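Local coordinates for protein inactive Zymogen C11 Protease (Parabacteroides distasonis, PDB 6MZO) that is an inactive zymogen form of a clostripain-like (family C11) protease, probably a precursor of a clan CD cysteine peptidase, at residues S24-V29 with D55-A60; K249-L254 with W346-E351; S260-M265 with V282-T287. All coordinates share one frame; numbering follows the deposited sequence.

Contact 1 (S24-V29 with D55-A60); sequences SLSGYV and DKQNEA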
loop_
_atom_site.group_PDB
_atom_site.type_symbol
_atom_site.label_atom_id
_atom_site.label_comp_id
_atom_site.label_asym_id
_atom_site.label_seq_id
_atom_site.Cartn_x
_atom_site.Cartn_y
_atom_site.Cartn_z
ATOM N N SER A 24 15.795 11.703 0.050
ATOM C CA SER A 24 16.630 11.385 1.207
ATOM C C SER A 24 16.740 9.878 1.459
ATOM O O SER A 24 17.508 9.456 2.322
ATOM C CB SER A 24 16.091 12.081 2.469
ATOM O OG SER A 24 14.757 11.687 2.752
ATOM N N LEU A 25 15.977 9.081 0.710
ATOM C CA LEU A 25 15.844 7.656 1.002
ATOM C C LEU A 25 16.474 6.739 -0.053
ATOM O O LEU A 25 16.191 5.538 -0.098
ATOM C CB LEU A 25 14.357 7.286 1.165
ATOM C CG LEU A 25 13.475 8.042 2.158
ATOM C CD1 LEU A 25 12.039 7.500 2.121
ATOM C CD2 LEU A 25 14.018 7.980 3.568
ATOM N N SER A 26 17.317 7.293 -0.919
ATOM C CA SER A 26 17.970 6.523 -1.980
ATOM C C SER A 26 18.793 5.292 -1.486
ATOM O O SER A 26 18.918 4.250 -2.181
ATOM C CB SER A 26 18.883 7.476 -2.767
ATOM O OG SER A 26 19.284 6.848 -3.956
ATOM N N GLY A 27 19.415 5.456 -0.304
ATOM C CA GLY A 27 20.114 4.364 0.363
ATOM C C GLY A 27 19.231 3.157 0.579
ATOM O O GLY A 27 19.647 1.986 0.496
ATOM N N TYR A 28 17.985 3.446 0.910
ATOM C CA TYR A 28 17.027 2.376 1.122
ATOM C C TYR A 28 16.674 1.615 -0.172
ATOM O O TYR A 28 16.352 0.429 -0.156
ATOM C CB TYR A 28 15.757 2.913 1.746
ATOM C CG TYR A 28 15.977 3.255 3.189
ATOM C CD1 TYR A 28 16.449 2.295 4.075
ATOM C CD2 TYR A 28 15.765 4.523 3.657
ATOM C CE1 TYR A 28 16.693 2.599 5.412
ATOM C CE2 TYR A 28 15.996 4.837 4.999
ATOM C CZ TYR A 28 16.458 3.863 5.864
ATOM O OH TYR A 28 16.693 4.188 7.187
ATOM N N VAL A 29 16.703 2.326 -1.295
ATOM C CA VAL A 29 16.442 1.661 -2.559
ATOM C C VAL A 29 17.561 0.672 -2.795
ATOM O O VAL A 29 17.314 -0.476 -3.147
ATOM C CB VAL A 29 16.375 2.647 -3.766
ATOM C CG1 VAL A 29 16.233 1.864 -5.059
ATOM C CG2 VAL A 29 15.169 3.592 -3.621
ATOM N N ASP A 55 14.929 5.331 -9.702
ATOM C CA ASP A 55 15.292 6.738 -9.989
ATOM C C ASP A 55 16.122 7.279 -8.828
ATOM O O ASP A 55 15.714 8.174 -8.101
ATOM C CB ASP A 55 14.024 7.561 -10.217
ATOM C CG ASP A 55 14.305 9.046 -10.468
ATOM O OD1 ASP A 55 15.324 9.409 -11.093
ATOM O OD2 ASP A 55 13.465 9.841 -10.039
ATOM N N LYS A 56 17.317 6.762 -8.650
ATOM C CA LYS A 56 18.077 7.137 -7.481
ATOM C C LYS A 56 18.725 8.495 -7.670
ATOM O O LYS A 56 19.036 8.924 -8.794
ATOM C CB LYS A 56 19.156 6.105 -7.190
ATOM C CG LYS A 56 18.580 4.736 -6.774
ATOM C CD LYS A 56 19.615 3.892 -6.065
ATOM C CE LYS A 56 20.420 3.048 -7.038
ATOM N NZ LYS A 56 21.378 2.135 -6.334
ATOM N N GLN A 57 18.960 9.153 -6.553
ATOM C CA GLN A 57 19.679 10.407 -6.624
ATOM C C GLN A 57 21.105 10.140 -7.124
ATOM O O GLN A 57 21.722 9.121 -6.783
ATOM C CB GLN A 57 19.666 11.090 -5.287
ATOM C CG GLN A 57 20.381 10.363 -4.190
ATOM C CD GLN A 57 20.528 11.266 -2.979
ATOM O OE1 GLN A 57 20.183 12.443 -3.044
ATOM N NE2 GLN A 57 21.030 10.723 -1.872
ATOM N N ASN A 58 21.597 11.036 -7.979
ATOM C CA ASN A 58 22.888 10.880 -8.648
ATOM C C ASN A 58 22.925 9.655 -9.535
ATOM O O ASN A 58 23.964 9.019 -9.701
ATOM C CB ASN A 58 24.035 10.832 -7.632
ATOM C CG ASN A 58 24.199 12.143 -6.879
ATOM O OD1 ASN A 58 24.384 12.161 -5.655
ATOM N ND2 ASN A 58 24.109 13.252 -7.606
ATOM N N GLU A 59 21.776 9.322 -10.112
ATOM C CA GLU A 59 21.690 8.231 -11.042
ATOM C C GLU A 59 20.549 8.590 -11.978
ATOM O O GLU A 59 19.553 9.191 -11.536
ATOM C CB GLU A 59 21.420 6.914 -10.291
ATOM C CG GLU A 59 21.835 5.665 -10.979
ATOM C CD GLU A 59 21.464 4.437 -10.156
ATOM O OE1 GLU A 59 22.253 4.062 -9.259
ATOM O OE2 GLU A 59 20.372 3.889 -10.398
ATOM N N ALA A 60 20.669 8.220 -13.251
ATOM C CA ALA A 60 19.554 8.372 -14.188
ATOM C C ALA A 60 18.472 7.320 -13.859
ATOM O O ALA A 60 18.815 6.237 -13.360
ATOM C CB ALA A 60 20.013 8.216 -15.614
#
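Ser-26 lies against Lys-56 and Gln-57, and these three residues bury most of the surface. Ser-26 stands at the start of helix 26-43. Lys-56 and Gln-57 belong to the loop that follows strand 49-54. The CA atoms of Ser-26 and Lys-56 are 5.5 Å apart. The Ser-26 hydroxyl is anti to its own backbone N (chi1 -167°), which carries OG across to the loop. There it meets the start of the lysine chain, with Ser-26 OG 3.3 Å from Lys-56 CB. The same oxygen accepts a weak backbone hydrogen bond. Gln-57 N to Ser-26 OG is 3.5 Å, and the N-H...O angle of 139° is well bent.

Gln-57 packs by its aliphatic part. Its CG touches Ser-26 CB at 3.6 Å, and the chain then runs on extended, with NE2 passing at 4.0 Å from Ser-26 CB. Lys-56 turns its methylenes to the helix. Its CD is 4.1 Å from Val-29 CG1, and the two side chains meet at a slant. A bend at chi3 (-89°) then redirects the lysine tip. Its NZ is hydrogen-bonded to Ser-30, one residue further along the helix, and has a long salt bridge to Glu-59 OE1 at 3.6 Å. Lys-56 and Glu-59 are the ends of a type II turn. Behind Val-29 lie Trp-114 and Thr-54 of the central sheet.

The contact joins the first turn of a helix to the loop between strands 49-54 and 62-69, at the end of an inner strand. This helix-flanked sheet is consistent with the caspase-like fold of clan CD. The one polar link across is weak, so the grip rests mainly on van der Waals packing of methylenes. The lysine's charge is probably balanced in part by Glu-59.

Contact 2 (K249-L254 with W346-E351); sequences KTESDL and WYKDLE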
loop_
_atom_site.group_PDB
_atom_site.type_symbol
_atom_site.label_atom_id
_atom_site.label_comp_id
_atom_site.label_asym_id
_atom_site.label_seq_id
_atom_site.Cartn_x
_atom_site.Cartn_y
_atom_site.Cartn_z
ATOM N N LYS A 249 -25.506 10.207 8.503
ATOM C CA LYS A 249 -24.825 10.885 9.634
ATOM C C LYS A 249 -24.558 12.331 9.188
ATOM O O LYS A 249 -23.969 12.541 8.108
ATOM C CB LYS A 249 -23.504 10.185 10.026
ATOM C CG LYS A 249 -23.665 8.722 10.575
ATOM C CD LYS A 249 -24.470 8.796 11.868
ATOM C CE LYS A 249 -24.810 7.373 12.403
ATOM N NZ LYS A 249 -25.622 6.460 11.489
ATOM N N THR A 250 -24.973 13.283 9.999
ATOM C CA THR A 250 -24.652 14.664 9.670
ATOM C C THR A 250 -23.198 14.983 10.077
ATOM O O THR A 250 -22.563 14.229 10.834
ATOM C CB THR A 250 -25.572 15.652 10.389
ATOM O OG1 THR A 250 -25.333 15.544 11.803
ATOM C CG2 THR A 250 -27.078 15.392 10.060
ATOM N N GLU A 251 -22.660 16.097 9.573
ATOM C CA GLU A 251 -21.348 16.520 10.020
ATOM C C GLU A 251 -21.322 16.629 11.535
ATOM O O GLU A 251 -20.359 16.179 12.167
ATOM C CB GLU A 251 -20.931 17.875 9.408
ATOM C CG GLU A 251 -20.310 17.802 8.040
ATOM C CD GLU A 251 -19.373 18.980 7.784
ATOM O OE1 GLU A 251 -19.544 20.025 8.456
ATOM O OE2 GLU A 251 -18.450 18.837 6.942
ATOM N N SER A 252 -22.386 17.176 12.127
ATOM C CA SER A 252 -22.387 17.300 13.580
ATOM C C SER A 252 -22.341 15.926 14.277
ATOM O O SER A 252 -21.619 15.731 15.272
ATOM C CB SER A 252 -23.616 18.107 14.071
ATOM O OG SER A 252 -23.549 19.464 13.615
ATOM N N ASP A 253 -23.067 14.950 13.745
ATOM C CA ASP A 253 -22.941 13.553 14.243
ATOM C C ASP A 253 -21.492 13.015 14.157
ATOM O O ASP A 253 -21.004 12.352 15.068
ATOM C CB ASP A 253 -23.835 12.595 13.440
ATOM C CG ASP A 253 -25.314 12.901 13.534
ATOM O OD1 ASP A 253 -25.787 13.519 14.532
ATOM O OD2 ASP A 253 -26.039 12.481 12.603
ATOM N N LEU A 254 -20.822 13.247 13.035
ATOM C CA LEU A 254 -19.473 12.746 12.856
ATOM C C LEU A 254 -18.499 13.407 13.832
ATOM O O LEU A 254 -17.620 12.763 14.422
ATOM C CB LEU A 254 -19.011 12.975 11.402
ATOM C CG LEU A 254 -19.930 12.243 10.441
ATOM C CD1 LEU A 254 -19.556 12.726 8.993
ATOM C CD2 LEU A 254 -19.740 10.717 10.488
ATOM N N TRP A 346 -11.152 18.123 1.367
ATOM C CA TRP A 346 -10.356 17.272 0.482
ATOM C C TRP A 346 -10.930 15.857 0.388
ATOM O O TRP A 346 -11.019 15.274 -0.690
ATOM C CB TRP A 346 -8.904 17.212 0.990
ATOM C CG TRP A 346 -8.059 16.258 0.284
ATOM C CD1 TRP A 346 -7.380 16.471 -0.892
ATOM C CD2 TRP A 346 -7.770 14.942 0.682
ATOM N NE1 TRP A 346 -6.704 15.337 -1.255
ATOM C CE2 TRP A 346 -6.917 14.383 -0.297
ATOM C CE3 TRP A 346 -8.147 14.157 1.783
ATOM C CZ2 TRP A 346 -6.437 13.072 -0.208
ATOM C CZ3 TRP A 346 -7.663 12.830 1.853
ATOM C CH2 TRP A 346 -6.825 12.325 0.857
ATOM N N TYR A 347 -11.329 15.327 1.526
ATOM C CA TYR A 347 -11.830 13.983 1.591
ATOM C C TYR A 347 -13.029 13.761 0.704
ATOM O O TYR A 347 -13.257 12.644 0.265
ATOM C CB TYR A 347 -12.205 13.660 3.029
ATOM C CG TYR A 347 -12.382 12.201 3.332
ATOM C CD1 TYR A 347 -11.306 11.279 3.273
ATOM C CD2 TYR A 347 -13.631 11.755 3.702
ATOM C CE1 TYR A 347 -11.498 9.932 3.643
ATOM C CE2 TYR A 347 -13.854 10.429 4.051
ATOM C CZ TYR A 347 -12.786 9.527 3.998
ATOM O OH TYR A 347 -13.058 8.256 4.363
ATOM N N LYS A 348 -13.799 14.832 0.461
ATOM C CA LYS A 348 -15.062 14.722 -0.283
ATOM C C LYS A 348 -14.881 14.341 -1.755
ATOM O O LYS A 348 -15.830 13.889 -2.402
ATOM C CB LYS A 348 -15.867 16.013 -0.146
ATOM C CG LYS A 348 -16.363 16.185 1.322
ATOM C CD LYS A 348 -17.168 17.484 1.515
ATOM C CE LYS A 348 -17.760 17.501 2.908
ATOM N NZ LYS A 348 -18.254 18.857 3.299
ATOM N N ASP A 349 -13.655 14.409 -2.248
ATOM C CA ASP A 349 -13.440 14.006 -3.618
ATOM C C ASP A 349 -13.086 12.538 -3.728
ATOM O O ASP A 349 -12.942 12.053 -4.849
ATOM C CB ASP A 349 -12.341 14.826 -4.246
ATOM C CG ASP A 349 -12.748 16.279 -4.450
ATOM O OD1 ASP A 349 -13.913 16.511 -4.838
ATOM O OD2 ASP A 349 -11.903 17.156 -4.189
ATOM N N LEU A 350 -12.880 11.827 -2.608
ATOM C CA LEU A 350 -12.554 10.374 -2.733
ATOM C C LEU A 350 -13.767 9.503 -3.087
ATOM O O LEU A 350 -14.881 9.742 -2.619
ATOM C CB LEU A 350 -11.977 9.860 -1.417
ATOM C CG LEU A 350 -10.614 10.444 -1.089
ATOM C CD1 LEU A 350 -10.194 9.883 0.235
ATOM C CD2 LEU A 350 -9.631 10.054 -2.159
ATOM N N GLU A 351 -13.548 8.463 -3.894
ATOM C CA GLU A 351 -14.619 7.579 -4.253
ATOM C C GLU A 351 -15.312 6.936 -3.046
ATOM O O GLU A 351 -16.547 6.802 -3.031
ATOM C CB GLU A 351 -14.063 6.465 -5.160
ATOM C CG GLU A 351 -15.116 5.627 -5.824
ATOM C CD GLU A 351 -14.500 4.572 -6.760
ATOM O OE1 GLU A 351 -13.258 4.518 -6.863
ATOM O OE2 GLU A 351 -15.267 3.850 -7.453
#
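Glu-251 and Lys-348 make the one link between these segments, and it is electrostatic. Glu-251 OE2 and Lys-348 NZ stand 3.6 Å apart, a long salt bridge. The backbones are well separated, with 12.2 Å between the CA atoms of the two residues. Both side chains are extended beyond CG, and that length closes the gap. They meet nearly perpendicular, so only their charged ends come together. In Lys-348, CG is anti to the carbonyl carbon (chi1 -68°), and the fully stretched chain carries NZ across to the carboxylate. Glu-251 OE2 also accepts a hydrogen bond from a glycerol, probably left from the crystallisation liquor. Lys-348 further touches Tyr-353 of helix 351-357.

Hydrogen bonds within each segment set the backbones. Thr-250 is the N-cap of helix 251-255 and forms a capping box with Asp-253. Asp-253 N gives a nearly straight bond to Thr-250 OG1, 3.0 Å long. In return Thr-250 N bonds to Asp-253 OD2 at 2.9 Å, approaching from above the carboxylate plane. Glu-251 is the first helical residue, so the box fixes the backbone that carries it. On the other side, a type I turn from Tyr-347 to Leu-350 carries Lys-348. Its Leu-350 N to Tyr-347 O bond is 3.0 Å.

Buried packing is made with other parts of the fold: Leu-254 and Tyr-347 both touch Tyr-357. Glu-251 and Lys-348 themselves are exposed. A long ion pair at the surface probably adds little stability, because water can screen it.

Contact 3 (S260-M265 with V282-T287); sequences SELQIM and VSRLAT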
loop_
_atom_site.group_PDB
_atom_site.type_symbol
_atom_site.label_atom_id
_atom_site.label_comp_id
_atom_site.label_asym_id
_atom_site.label_seq_id
_atom_site.Cartn_x
_atom_site.Cartn_y
_atom_site.Cartn_z
ATOM N N SER A 260 -9.958 11.107 20.801
ATOM C CA SER A 260 -9.049 10.848 21.911
ATOM C C SER A 260 -9.259 9.456 22.508
ATOM O O SER A 260 -8.383 8.932 23.210
ATOM C CB SER A 260 -9.248 11.918 22.967
ATOM O OG SER A 260 -10.544 11.781 23.529
ATOM N N GLU A 261 -10.401 8.844 22.150
ATOM C CA GLU A 261 -10.771 7.505 22.602
ATOM C C GLU A 261 -10.406 6.435 21.569
ATOM O O GLU A 261 -10.525 5.243 21.866
ATOM C CB GLU A 261 -12.281 7.405 22.847
ATOM C CG GLU A 261 -12.806 8.376 23.873
ATOM C CD GLU A 261 -12.124 8.169 25.169
ATOM O OE1 GLU A 261 -12.211 7.047 25.708
ATOM O OE2 GLU A 261 -11.455 9.113 25.622
ATOM N N LEU A 262 -10.011 6.853 20.363
ATOM C CA LEU A 262 -9.847 5.893 19.267
ATOM C C LEU A 262 -8.443 5.338 19.153
ATOM O O LEU A 262 -7.483 6.014 19.490
ATOM C CB LEU A 262 -10.171 6.532 17.907
ATOM C CG LEU A 262 -11.622 6.924 17.675
ATOM C CD1 LEU A 262 -11.748 7.648 16.292
ATOM C CD2 LEU A 262 -12.487 5.667 17.723
ATOM N N GLN A 263 -8.317 4.108 18.621
ATOM C CA GLN A 263 -7.019 3.559 18.376
ATOM C C GLN A 263 -6.329 4.325 17.233
ATOM O O GLN A 263 -6.797 4.332 16.104
ATOM C CB GLN A 263 -7.121 2.059 17.998
ATOM C CG GLN A 263 -5.836 1.442 17.379
ATOM C CD GLN A 263 -4.737 1.240 18.369
ATOM O OE1 GLN A 263 -4.918 0.578 19.398
ATOM N NE2 GLN A 263 -3.584 1.812 18.102
ATOM N N ILE A 264 -5.188 4.920 17.539
ATOM C CA ILE A 264 -4.445 5.643 16.483
ATOM C C ILE A 264 -3.878 4.692 15.420
ATOM O O ILE A 264 -3.390 3.613 15.783
ATOM C CB ILE A 264 -3.277 6.435 17.112
ATOM C CG1 ILE A 264 -3.827 7.584 17.874
ATOM C CG2 ILE A 264 -2.296 6.986 16.019
ATOM C CD1 ILE A 264 -2.773 8.149 18.819
ATOM N N MET A 265 -3.913 5.094 14.145
ATOM C CA MET A 265 -3.151 4.351 13.110
ATOM C C MET A 265 -2.076 5.248 12.540
ATOM O O MET A 265 -0.956 4.780 12.325
ATOM C CB MET A 265 -4.099 3.832 11.991
ATOM C CG MET A 265 -4.894 2.622 12.514
ATOM S SD MET A 265 -3.879 1.076 12.504
ATOM C CE MET A 265 -4.162 0.408 14.151
ATOM N N VAL A 282 -15.902 2.744 13.335
ATOM C CA VAL A 282 -17.251 2.286 13.010
ATOM C C VAL A 282 -18.024 1.862 14.255
ATOM O O VAL A 282 -19.237 2.171 14.385
ATOM C CB VAL A 282 -17.188 1.070 11.937
ATOM C CG1 VAL A 282 -18.512 0.329 11.912
ATOM C CG2 VAL A 282 -16.850 1.620 10.577
ATOM N N SER A 283 -17.339 1.260 15.234
ATOM C CA SER A 283 -18.027 0.853 16.462
ATOM C C SER A 283 -18.631 2.050 17.257
ATOM O O SER A 283 -19.557 1.872 18.055
ATOM C CB SER A 283 -17.063 0.039 17.382
ATOM O OG SER A 283 -16.217 0.949 18.097
ATOM N N ARG A 284 -18.153 3.271 16.993
ATOM C CA ARG A 284 -18.680 4.487 17.635
ATOM C C ARG A 284 -19.933 5.038 16.990
ATOM O O ARG A 284 -20.635 5.862 17.579
ATOM C CB ARG A 284 -17.661 5.630 17.622
ATOM C CG ARG A 284 -16.277 5.306 18.123
ATOM C CD ARG A 284 -16.351 4.597 19.401
ATOM N NE ARG A 284 -15.087 3.949 19.734
ATOM C CZ ARG A 284 -14.436 4.129 20.884
ATOM N NH1 ARG A 284 -14.952 4.954 21.831
ATOM N NH2 ARG A 284 -13.289 3.496 21.088
ATOM N N LEU A 285 -20.232 4.593 15.796
ATOM C CA LEU A 285 -21.336 5.134 15.004
ATOM C C LEU A 285 -22.403 4.093 14.703
ATOM O O LEU A 285 -23.594 4.439 14.617
ATOM C CB LEU A 285 -20.808 5.684 13.690
ATOM C CG LEU A 285 -19.992 6.986 13.817
ATOM C CD1 LEU A 285 -19.356 7.297 12.485
ATOM C CD2 LEU A 285 -20.906 8.164 14.221
ATOM N N ALA A 286 -21.975 2.834 14.531
ATOM C CA ALA A 286 -22.916 1.766 14.154
ATOM C C ALA A 286 -23.866 1.345 15.244
ATOM O O ALA A 286 -23.512 1.273 16.433
ATOM C CB ALA A 286 -22.117 0.508 13.689
ATOM N N THR A 287 -25.091 0.996 14.841
ATOM C CA THR A 287 -25.993 0.267 15.716
ATOM C C THR A 287 -25.390 -1.148 15.894
ATOM O O THR A 287 -24.453 -1.495 15.215
ATOM C CB THR A 287 -27.397 0.141 15.134
ATOM O OG1 THR A 287 -27.313 -0.619 13.909
ATOM C CG2 THR A 287 -27.964 1.492 14.852
#
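Arg-284 reaches from segment 282-287 toward Glu-261 and Leu-262, and its side chain carries the contact. The tighter, apolar packing is on Leu-262. Its CD2 methyl lies over one face of the guanidinium, 3.7 Å from Arg-284 NE. The same methyl is 3.8 Å from Arg-284 CG, so it spans the bend of the arginine chain. That bend comes at chi2 (-48°) and turns the flat group back over the leucine. The two side chains run antiparallel alongside one another.

The looser side is at Glu-261, which is exposed. Its carbonyl O is 3.4 Å from Arg-284 NH2, approaching the guanidinium obliquely. Its CB lies 3.8 Å from Arg-284 NH1. The carboxylate bends away at chi2, leaving Glu-261 OE1 5.2 Å from Arg-284 NH1. It thus stays apart from the guanidinium. The salt-bridge partner of Arg-284 is Asp-280, one turn back along the helix, bound through NH2. Asp-280 also accepts from Gln-263 N, and so ties the loop to the helix a second time. Replacing Arg-284 with an alanine would probably uncover Leu-262 CD2 and leave the Asp-280 carboxylate without its salt-bridge mate.

Beyond the contact, the loop runs beside strand 275-277. Leu-262 touches Tyr-276, and Gln-263 pairs with Asp-277 through the backbone. Strand 275-277 leads directly into helix 278-283, so the arginine folds back onto the loop beside its own strand. Val-282 and Leu-285 pack on helix 235-246, while Ser-283 and Ala-286 meet Tyr-291 of helix 288-301.

How the contacts relate
Contacts 1 and 3 are partly buried, and contact 2 lies wholly at the surface. Contact 1 lies where inner strand 49-54 gives way to a loop, beside the start of helix 26-43. Its centre is about 38 Å from that of contact 2 and about 39 Å from that of contact 3. Contacts 2 and 3 are neighbours, with centres about 16 Å apart. They share no segment but meet where Leu-254 CD2 packs on Leu-285 CD1 at 4.0 Å. Chemistry follows place: aliphatic packing with a weak hydrogen bond in contact 1, a methyl over a guanidinium in contact 3, and a lone long ion pair in contact 2.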